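Local coordinates for fucolectin-related protein (Streptococcus pneumoniae, PDB 2J22), which probably binds fucose-containing glycans such as blood group antigens, as a calcium-containing carbohydrate-binding module of a pneumococcal virulence factor, at residues 16-21 with 33-38; 40-44 with 76-80; 57-63 with 124-130. Where two conformers were deposited one is given. Residues are numbered along the deposited sequence.

Interaction 1: residues 16-21 with 33-38; sequences ALTKET and RLAVDG. With CA (calcium ion), chain B.
A turn-to-turn contact joins the chain leading into strand 20-23 to the calcium-binding loop after it, at one side of a beta-sandwich consistent with the galactose-binding-domain family. Residues 16-19 form a type II beta turn, closed by Lys-19 N to Ala-16 O at 2.9 Å, with Thr-18 at positive phi (66/8). Facing it, residues 33-35 lie in a 3-10 segment, with Val-36 N bonded to Arg-33 O at 2.9 Å. The CA atoms of Leu-17 and Val-36 lie 4.8 Å apart, those of Thr-21 and Arg-33 5.7 Å.

The backbone O of Val-36 accepts a hydrogen bond from Thr-18 N (3.2 Å, 154°) and a CA-H...O contact from Leu-17 CA (3.5 Å). Its side chain, chi1 m, points toward residues 16-21, with CG1 4.0 Å from Ala-16 CB and CG2 3.8 Å from Thr-21 CG2. Leu-17 (m, t) bends CD2 to 3.5 Å from Gly-38 N, where a side chain on Gly-38 would be crowded.

The other side of the loop holds the metal: Leu-34 O at 2.4 Å and Asp-37 OD1 at 2.6 Å bind the calcium ion, whose site Asn-39, Ser-48, Ala-140 and Glu-141 complete. Thr-21 OG1 is hydrogen-bonded to Ser-32 OG. Ala-16 and Val-36 pack on Ile-62 of strand 59-64, while Ala-35 rests on Val-142 of strand 139-146.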
loop_
_atom_site.group_PDB
_atom_site.type_symbol
_atom_site.label_atom_id
_atom_site.label_comp_id
_atom_site.label_asym_id
_atom_site.label_seq_id
_atom_site.Cartn_x
_atom_site.Cartn_y
_atom_site.Cartn_z
ATOM N N ALA A 16 -10.702 2.002 -1.180
ATOM C CA ALA A 16 -9.508 2.762 -0.718
ATOM C C ALA A 16 -9.601 4.273 -0.950
ATOM O O ALA A 16 -9.031 5.078 -0.176
ATOM C CB ALA A 16 -8.217 2.212 -1.387
ATOM N N LEU A 17 -10.223 4.657 -2.068
ATOM C CA LEU A 17 -10.215 6.052 -2.518
ATOM C C LEU A 17 -10.533 7.059 -1.408
ATOM O O LEU A 17 -11.623 7.028 -0.800
ATOM C CB LEU A 17 -11.159 6.257 -3.705
ATOM C CG LEU A 17 -10.759 5.397 -4.912
ATOM C CD1 LEU A 17 -11.893 5.281 -5.951
ATOM C CD2 LEU A 17 -9.503 6.014 -5.515
ATOM N N THR A 18 -9.548 7.909 -1.130
ATOM C CA THR A 18 -9.660 9.016 -0.159
ATOM C C THR A 18 -9.838 8.584 1.308
ATOM O O THR A 18 -10.075 9.434 2.185
ATOM C CB THR A 18 -10.794 10.004 -0.550
ATOM O OG1 THR A 18 -12.046 9.480 -0.068
ATOM C CG2 THR A 18 -10.987 10.094 -2.046
ATOM N N LYS A 19 -9.703 7.282 1.587
ATOM C CA LYS A 19 -9.638 6.832 2.985
ATOM C C LYS A 19 -8.480 7.520 3.662
ATOM O O LYS A 19 -7.608 8.086 2.989
ATOM C CB LYS A 19 -9.446 5.324 3.073
ATOM C CG LYS A 19 -10.674 4.548 2.635
ATOM C CD LYS A 19 -11.811 4.784 3.615
ATOM C CE LYS A 19 -13.027 3.900 3.280
ATOM N NZ LYS A 19 -13.741 4.354 2.039
ATOM N N GLU A 20 -8.463 7.506 4.981
ATOM C CA GLU A 20 -7.362 8.136 5.702
ATOM C C GLU A 20 -6.118 7.275 5.582
ATOM O O GLU A 20 -6.176 6.051 5.853
ATOM C CB GLU A 20 -7.721 8.315 7.183
ATOM C CG GLU A 20 -8.540 9.580 7.443
ATOM C CD GLU A 20 -9.260 9.519 8.790
ATOM O OE1 GLU A 20 -9.934 8.478 9.058
ATOM O OE2 GLU A 20 -9.148 10.500 9.587
ATOM N N THR A 21 -5.024 7.898 5.150
ATOM C CA THR A 21 -3.734 7.215 5.088
ATOM C C THR A 21 -2.670 7.832 5.996
ATOM O O THR A 21 -2.759 9.045 6.429
ATOM C CB THR A 21 -3.236 7.099 3.627
ATOM O OG1 THR A 21 -3.086 8.410 3.071
ATOM C CG2 THR A 21 -4.280 6.430 2.757
ATOM N N ARG A 33 -1.447 10.007 0.896
ATOM C CA ARG A 33 -2.740 10.054 0.197
ATOM C C ARG A 33 -2.586 9.776 -1.292
ATOM O O ARG A 33 -3.565 9.467 -1.965
ATOM C CB ARG A 33 -3.391 11.450 0.386
ATOM C CG ARG A 33 -2.553 12.666 -0.208
ATOM C CD ARG A 33 -3.322 13.962 -0.296
ATOM N NE ARG A 33 -2.543 15.072 -0.878
ATOM C CZ ARG A 33 -1.886 15.968 -0.154
ATOM N NH1 ARG A 33 -1.891 15.884 1.160
ATOM N NH2 ARG A 33 -1.226 16.948 -0.735
ATOM N N LEU A 34 -1.325 9.892 -1.796
ATOM C CA LEU A 34 -1.073 9.789 -3.230
ATOM C C LEU A 34 -1.329 8.360 -3.610
ATOM O O LEU A 34 -1.557 8.085 -4.807
ATOM C CB LEU A 34 0.350 10.186 -3.604
ATOM C CG LEU A 34 0.645 11.678 -3.335
ATOM C CD1 LEU A 34 2.029 12.140 -3.780
ATOM C CD2 LEU A 34 -0.529 12.504 -4.014
ATOM N N ALA A 35 -1.285 7.450 -2.634
ATOM C CA ALA A 35 -1.586 6.047 -3.037
ATOM C C ALA A 35 -3.104 5.753 -3.097
ATOM O O ALA A 35 -3.513 4.647 -3.431
ATOM C CB ALA A 35 -0.853 4.978 -2.123
ATOM N N VAL A 36 -3.957 6.729 -2.784
ATOM C CA VAL A 36 -5.404 6.492 -2.868
ATOM C C VAL A 36 -6.141 7.637 -3.588
ATOM O O VAL A 36 -7.338 7.846 -3.410
ATOM C CB VAL A 36 -6.032 6.195 -1.474
ATOM C CG1 VAL A 36 -5.375 4.997 -0.792
ATOM C CG2 VAL A 36 -5.929 7.455 -0.518
ATOM N N ASP A 37 -5.438 8.335 -4.448
ATOM C CA ASP A 37 -6.012 9.427 -5.234
ATOM C C ASP A 37 -6.710 9.042 -6.514
ATOM O O ASP A 37 -7.213 9.946 -7.244
ATOM C CB ASP A 37 -4.967 10.511 -5.505
ATOM C CG ASP A 37 -3.858 10.081 -6.446
ATOM O OD1 ASP A 37 -3.782 8.920 -6.830
ATOM O OD2 ASP A 37 -2.959 10.867 -6.820
ATOM N N GLY A 38 -6.747 7.734 -6.781
ATOM C CA GLY A 38 -7.317 7.170 -7.989
ATOM C C GLY A 38 -6.456 7.264 -9.248
ATOM O O GLY A 38 -6.980 7.119 -10.330
HETATM CA CA CA B . -1.681 7.430 -7.083
#

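Interaction 2: residues 40-44 with 76-80; sequences KNGDY and YNRTD
An Asx turn shapes the loop 40-44 where it runs beside residues 76-80, in which strand 67-77 gives way to a loop, the two segments heading 32° apart: Asn-41 OD1 accepts from Asp-43 N at 2.9 Å. CA atoms pair Gly-42 with Arg-78 (4.3 Å) and Asp-43 with Asp-80 (4.8 Å). A CB on Gly-42 would clash with Asn-77 O and Thr-79 CG2. Gly-42 O takes the hydrogen bond of Thr-79 N (2.9 Å, 164°), and Gly-42 N donates to a water, 3.0 Å away, that also bonds Thr-79 OG1 at 2.9 Å. Asp-80 OD1 is shared, receiving Tyr-44 N at 2.8 Å and Arg-78 NE at 2.9 Å; Arg-78 NH2 reaches Asp-80 OD2 at 2.9 Å, completing a bidentate salt bridge. Asp-43 OD2 is satisfied by His-46, Tyr-44 OH by Tyr-28 O. Toward the calcium-site end, Lys-40 (m, t, m, t) folds so that CD lies over the face of the Tyr-76 ring, a CH-pi contact 3.7 Å from its centroid.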
loop_
_atom_site.group_PDB
_atom_site.type_symbol
_atom_site.label_atom_id
_atom_site.label_comp_id
_atom_site.label_asym_id
_atom_site.label_seq_id
_atom_site.Cartn_x
_atom_site.Cartn_y
_atom_site.Cartn_z
ATOM N N LYS A 40 -3.167 5.758 -11.066
ATOM C CA LYS A 40 -2.172 4.719 -11.009
ATOM C C LYS A 40 -0.843 5.033 -11.700
ATOM O O LYS A 40 0.045 4.146 -11.758
ATOM C CB LYS A 40 -2.729 3.452 -11.675
ATOM C CG LYS A 40 -3.778 2.773 -10.799
ATOM C CD LYS A 40 -4.545 1.739 -11.647
ATOM C CE LYS A 40 -5.768 2.335 -12.320
ATOM N NZ LYS A 40 -6.303 1.374 -13.338
ATOM N N ASN A 41 -0.685 6.250 -12.238
ATOM C CA ASN A 41 0.592 6.627 -12.899
ATOM C C ASN A 41 1.783 6.464 -11.904
ATOM O O ASN A 41 1.804 7.066 -10.783
ATOM C CB ASN A 41 0.489 8.090 -13.438
ATOM C CG ASN A 41 1.621 8.441 -14.398
ATOM O OD1 ASN A 41 2.725 7.913 -14.286
ATOM N ND2 ASN A 41 1.325 9.281 -15.382
ATOM N N GLY A 42 2.762 5.643 -12.258
ATOM C CA GLY A 42 3.911 5.453 -11.381
ATOM C C GLY A 42 5.127 6.320 -11.689
ATOM O O GLY A 42 6.177 6.129 -11.107
ATOM N N ASP A 43 4.973 7.291 -12.606
ATOM C CA ASP A 43 6.060 8.194 -12.933
ATOM C C ASP A 43 6.129 9.192 -11.820
ATOM O O ASP A 43 5.171 9.934 -11.664
ATOM C CB ASP A 43 5.786 8.942 -14.233
ATOM C CG ASP A 43 6.824 9.995 -14.485
ATOM O OD1 ASP A 43 7.977 9.608 -14.595
ATOM O OD2 ASP A 43 6.606 11.236 -14.477
ATOM N N TYR A 44 7.221 9.250 -11.046
ATOM C CA TYR A 44 7.212 10.140 -9.842
ATOM C C TYR A 44 6.750 11.606 -10.125
ATOM O O TYR A 44 6.069 12.237 -9.286
ATOM C CB TYR A 44 8.576 10.127 -9.049
ATOM C CG TYR A 44 8.361 10.573 -7.639
ATOM C CD1 TYR A 44 7.895 9.700 -6.670
ATOM C CD2 TYR A 44 8.472 11.912 -7.311
ATOM C CE1 TYR A 44 7.609 10.173 -5.353
ATOM C CE2 TYR A 44 8.225 12.360 -6.008
ATOM C CZ TYR A 44 7.782 11.469 -5.046
ATOM O OH TYR A 44 7.452 11.978 -3.770
ATOM N N TYR A 76 0.247 -0.902 -6.952
ATOM C CA TYR A 76 0.895 -0.366 -8.163
ATOM C C TYR A 76 2.213 0.256 -7.731
ATOM O O TYR A 76 2.248 1.032 -6.786
ATOM C CB TYR A 76 0.003 0.671 -8.835
ATOM C CG TYR A 76 -1.130 0.020 -9.592
ATOM C CD1 TYR A 76 -0.901 -0.531 -10.844
ATOM C CD2 TYR A 76 -2.409 -0.135 -9.027
ATOM C CE1 TYR A 76 -1.885 -1.186 -11.545
ATOM C CE2 TYR A 76 -3.427 -0.821 -9.738
ATOM C CZ TYR A 76 -3.132 -1.327 -10.993
ATOM O OH TYR A 76 -4.084 -1.944 -11.753
ATOM N N ASN A 77 3.314 -0.209 -8.311
ATOM C CA ASN A 77 4.633 0.294 -7.931
ATOM C C ASN A 77 4.990 1.618 -8.622
ATOM O O ASN A 77 4.397 1.954 -9.640
ATOM C CB ASN A 77 5.645 -0.771 -8.372
ATOM C CG ASN A 77 7.007 -0.637 -7.687
ATOM O OD1 ASN A 77 7.211 0.201 -6.829
ATOM N ND2 ASN A 77 7.958 -1.511 -8.080
ATOM N N ARG A 78 5.952 2.362 -8.087
ATOM C CA ARG A 78 6.662 3.377 -8.843
ATOM C C ARG A 78 7.229 2.726 -10.129
ATOM O O ARG A 78 7.507 1.520 -10.137
ATOM C CB ARG A 78 7.852 3.888 -8.007
ATOM C CG ARG A 78 8.579 5.140 -8.610
ATOM C CD ARG A 78 9.697 5.710 -7.713
ATOM N NE ARG A 78 10.416 6.778 -8.438
ATOM C CZ ARG A 78 11.466 7.404 -7.929
ATOM N NH1 ARG A 78 11.924 7.045 -6.728
ATOM N NH2 ARG A 78 12.094 8.340 -8.628
ATOM N N THR A 79 7.342 3.505 -11.198
ATOM C CA THR A 79 7.813 2.990 -12.499
ATOM C C THR A 79 8.981 3.789 -13.140
ATOM O O THR A 79 9.677 3.264 -13.984
ATOM C CB THR A 79 6.624 2.879 -13.537
ATOM O OG1 THR A 79 6.090 4.173 -13.803
ATOM C CG2 THR A 79 5.433 2.074 -13.003
ATOM N N ASP A 80 9.223 5.037 -12.768
ATOM C CA ASP A 80 10.246 5.813 -13.496
ATOM C C ASP A 80 11.697 5.450 -13.125
ATOM O O ASP A 80 12.563 5.472 -13.981
ATOM C CB ASP A 80 10.025 7.305 -13.300
ATOM C CG ASP A 80 10.217 7.724 -11.841
ATOM O OD1 ASP A 80 9.341 7.402 -11.008
ATOM O OD2 ASP A 80 11.214 8.320 -11.425
HETATM O O HOH W 1 3.411 4.391 -14.859
#

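Interaction 3: residues 57-63 with 124-130; sequences PSWWEID and KKVRISL
Arg-127 lays its guanidinium flat on the indole of Trp-59 (chi1 p), centres 3.7 Å apart and planes at 13°, a cation-pi stack in which Arg-127 CZ sits 3.7 Å from the centroid of the six-membered ring. On the same face Arg-127 NH1 meets Glu-61 OE2 at 3.1 Å in a salt bridge, although the position of OE2 is less certain; Glu-61 OE1 pairs with Arg-22. Further along, Lys-124 NZ bridges to Asp-63 OD1 at 2.7 Å.

Apart from Arg-22, and Lys-124 at the corner before the second strand, these side chains belong to neighbouring antiparallel strands, 59-63 and 125-130, whose axes approach to 4.6 Å at 173°, within the five-stranded sheet of a galactose-binding-domain-like beta-sandwich. Trp-60 with Ile-128 and Ile-62 with Val-126 are hydrogen-bonded pairs: Trp-60 N to Ile-128 O 2.9 Å, Ile-128 N to Trp-60 O 2.8 Å, Ile-62 N to Val-126 O 2.8 Å, Val-126 N to Ile-62 O 3.0 Å. Trp-59/Ser-129, Glu-61/Arg-127 and Asp-63/Lys-125 are non-hydrogen-bonded pairs. Leu-130 N to Ser-58 O (3.0 Å) extends the pairing, and a classic bulge at Lys-124 and Lys-125 faces Tyr-94.

The buried face carries Trp-60, Ile-62, Val-126 and Ile-128. Ile-62 CG2 lies 3.6 Å from Val-126 CB, and Trp-60 CE3 4.2 Å from Ile-128 CD1; Trp-60 (chi1 t) and Ile-128 pack against Leu-139 and Val-142 of strand 139-146.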
loop_
_atom_site.group_PDB
_atom_site.type_symbol
_atom_site.label_atom_id
_atom_site.label_comp_id
_atom_site.label_asym_id
_atom_site.label_seq_id
_atom_site.Cartn_x
_atom_site.Cartn_y
_atom_site.Cartn_z
ATOM N N PRO A 57 11.775 0.226 9.886
ATOM C CA PRO A 57 11.499 0.244 8.445
ATOM C C PRO A 57 10.662 1.413 7.943
ATOM O O PRO A 57 9.950 2.079 8.701
ATOM C CB PRO A 57 10.638 -1.034 8.276
ATOM C CG PRO A 57 9.875 -1.123 9.578
ATOM C CD PRO A 57 10.777 -0.584 10.639
ATOM N N SER A 58 10.666 1.594 6.624
ATOM C CA SER A 58 9.610 2.328 5.943
ATOM C C SER A 58 8.306 1.537 5.836
ATOM O O SER A 58 8.310 0.349 5.511
ATOM C CB SER A 58 10.052 2.770 4.531
ATOM O OG SER A 58 11.323 3.415 4.573
ATOM N N TRP A 59 7.172 2.214 6.076
ATOM C CA TRP A 59 5.892 1.562 5.949
ATOM C C TRP A 59 4.829 2.612 5.555
ATOM O O TRP A 59 5.048 3.801 5.652
ATOM C CB TRP A 59 5.520 0.800 7.261
ATOM C CG TRP A 59 5.533 1.717 8.502
ATOM C CD1 TRP A 59 6.522 1.820 9.420
ATOM C CD2 TRP A 59 4.500 2.613 8.923
ATOM N NE1 TRP A 59 6.191 2.751 10.383
ATOM C CE2 TRP A 59 4.951 3.256 10.096
ATOM C CE3 TRP A 59 3.226 2.954 8.418
ATOM C CZ2 TRP A 59 4.195 4.242 10.760
ATOM C CZ3 TRP A 59 2.465 3.923 9.065
ATOM C CH2 TRP A 59 2.953 4.551 10.252
ATOM N N TRP A 60 3.684 2.116 5.136
ATOM C CA TRP A 60 2.522 2.913 4.766
ATOM C C TRP A 60 1.250 2.173 5.191
ATOM O O TRP A 60 1.178 0.931 5.184
ATOM C CB TRP A 60 2.550 3.186 3.243
ATOM C CG TRP A 60 1.310 3.778 2.627
ATOM C CD1 TRP A 60 1.195 5.027 2.113
ATOM C CD2 TRP A 60 0.105 3.092 2.301
ATOM N NE1 TRP A 60 -0.035 5.175 1.534
ATOM C CE2 TRP A 60 -0.711 3.999 1.611
ATOM C CE3 TRP A 60 -0.355 1.766 2.482
ATOM C CZ2 TRP A 60 -2.013 3.692 1.196
ATOM C CZ3 TRP A 60 -1.634 1.426 2.028
ATOM C CH2 TRP A 60 -2.459 2.399 1.406
ATOM N N GLU A 61 0.232 2.930 5.578
ATOM C CA GLU A 61 -0.981 2.330 6.120
ATOM C C GLU A 61 -2.237 3.044 5.673
ATOM O O GLU A 61 -2.233 4.287 5.502
ATOM C CB GLU A 61 -0.953 2.462 7.637
ATOM C CG GLU A 61 -1.844 1.506 8.368
ATOM C CD GLU A 61 -1.469 1.542 9.806
ATOM O OE1 GLU A 61 -1.886 2.513 10.494
ATOM O OE2 GLU A 61 -0.709 0.657 10.196
ATOM N N ILE A 62 -3.318 2.268 5.544
ATOM C CA ILE A 62 -4.641 2.788 5.174
ATOM C C ILE A 62 -5.662 2.291 6.205
ATOM O O ILE A 62 -5.633 1.122 6.607
ATOM C CB ILE A 62 -5.042 2.377 3.756
ATOM C CG1 ILE A 62 -6.387 3.031 3.380
ATOM C CG2 ILE A 62 -5.057 0.816 3.622
ATOM C CD1 ILE A 62 -6.826 2.803 1.968
ATOM N N ASP A 63 -6.509 3.233 6.663
ATOM C CA ASP A 63 -7.590 2.979 7.635
ATOM C C ASP A 63 -8.882 3.009 6.826
ATOM O O ASP A 63 -9.230 4.042 6.255
ATOM C CB ASP A 63 -7.603 4.041 8.753
ATOM C CG ASP A 63 -8.635 3.728 9.910
ATOM O OD1 ASP A 63 -9.463 2.820 9.826
ATOM O OD2 ASP A 63 -8.628 4.346 10.977
ATOM N N LYS A 124 -9.944 -3.911 8.843
ATOM C CA LYS A 124 -10.185 -2.476 8.893
ATOM C C LYS A 124 -8.988 -1.613 8.453
ATOM O O LYS A 124 -9.175 -0.408 8.119
ATOM C CB LYS A 124 -10.629 -2.070 10.309
ATOM C CG LYS A 124 -10.605 -0.572 10.569
ATOM C CD LYS A 124 -11.660 -0.276 11.546
ATOM C CE LYS A 124 -11.501 1.056 12.187
ATOM N NZ LYS A 124 -11.659 2.058 11.179
ATOM N N LYS A 125 -7.797 -2.226 8.472
ATOM C CA LYS A 125 -6.541 -1.512 8.195
ATOM C C LYS A 125 -5.564 -2.389 7.432
ATOM O O LYS A 125 -5.477 -3.613 7.686
ATOM C CB LYS A 125 -5.823 -1.077 9.496
ATOM C CG LYS A 125 -6.422 0.107 10.171
ATOM C CD LYS A 125 -5.513 0.556 11.332
ATOM C CE LYS A 125 -6.239 1.634 12.164
ATOM N NZ LYS A 125 -5.462 1.894 13.404
ATOM N N VAL A 126 -4.778 -1.738 6.561
ATOM C CA VAL A 126 -3.802 -2.460 5.747
ATOM C C VAL A 126 -2.492 -1.654 5.818
ATOM O O VAL A 126 -2.505 -0.405 5.634
ATOM C CB VAL A 126 -4.235 -2.646 4.266
ATOM C CG1 VAL A 126 -3.165 -3.531 3.509
ATOM C CG2 VAL A 126 -5.618 -3.322 4.071
ATOM N N ARG A 127 -1.402 -2.361 6.141
ATOM C CA ARG A 127 -0.060 -1.816 6.281
ATOM C C ARG A 127 0.833 -2.497 5.264
ATOM O O ARG A 127 0.761 -3.742 5.073
ATOM C CB ARG A 127 0.470 -2.177 7.621
ATOM C CG ARG A 127 1.764 -1.464 8.031
ATOM C CD ARG A 127 1.477 -0.779 9.368
ATOM N NE ARG A 127 2.668 -0.651 10.047
ATOM C CZ ARG A 127 2.953 0.277 10.940
ATOM N NH1 ARG A 127 2.087 1.208 11.333
ATOM N NH2 ARG A 127 4.143 0.228 11.444
ATOM N N ILE A 128 1.649 -1.716 4.572
ATOM C CA ILE A 128 2.660 -2.334 3.713
ATOM C C ILE A 128 3.982 -1.895 4.384
ATOM O O ILE A 128 4.162 -0.700 4.608
ATOM C CB ILE A 128 2.534 -1.763 2.280
ATOM C CG1 ILE A 128 1.229 -2.225 1.594
ATOM C CG2 ILE A 128 3.791 -2.194 1.466
ATOM C CD1 ILE A 128 0.956 -1.568 0.254
ATOM N N SER A 129 4.893 -2.819 4.713
ATOM C CA SER A 129 6.100 -2.493 5.487
ATOM C C SER A 129 7.277 -3.225 4.888
ATOM O O SER A 129 7.253 -4.496 4.809
ATOM C CB SER A 129 5.931 -2.920 6.981
ATOM O OG SER A 129 6.970 -2.417 7.848
ATOM N N LEU A 130 8.337 -2.470 4.546
ATOM C CA LEU A 130 9.531 -3.065 3.911
ATOM C C LEU A 130 10.348 -3.840 4.983
ATOM O O LEU A 130 10.385 -3.406 6.136
ATOM C CB LEU A 130 10.377 -1.933 3.310
ATOM C CG LEU A 130 9.723 -1.091 2.192
ATOM C CD1 LEU A 130 10.717 -0.030 1.607
ATOM C CD2 LEU A 130 9.203 -1.925 1.039
#

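Interaction 3 lies deepest, its centre about 6 Å from that of the chain against 10 and 13 Å for interactions 1 and 2, and is built on regular strand pairing. It shares a sheet with interaction 1: Glu-20 O and Asp-63 N, 3.0 Å apart, probably hydrogen-bond. Apart from adjoining interaction 1 in sequence, across Asn-39, interaction 2 touches neither contact; its loop meets a strand of the other sheet. Interaction 1 combines apolar contacts of Val-36 with a single backbone hydrogen bond beside a metal site; interaction 2 has one backbone-to-backbone bond, one backbone-to-carboxylate bond and a bridging water; interaction 3 separates an apolar inner face from a polar outer face carrying the charged pairs and Trp-59.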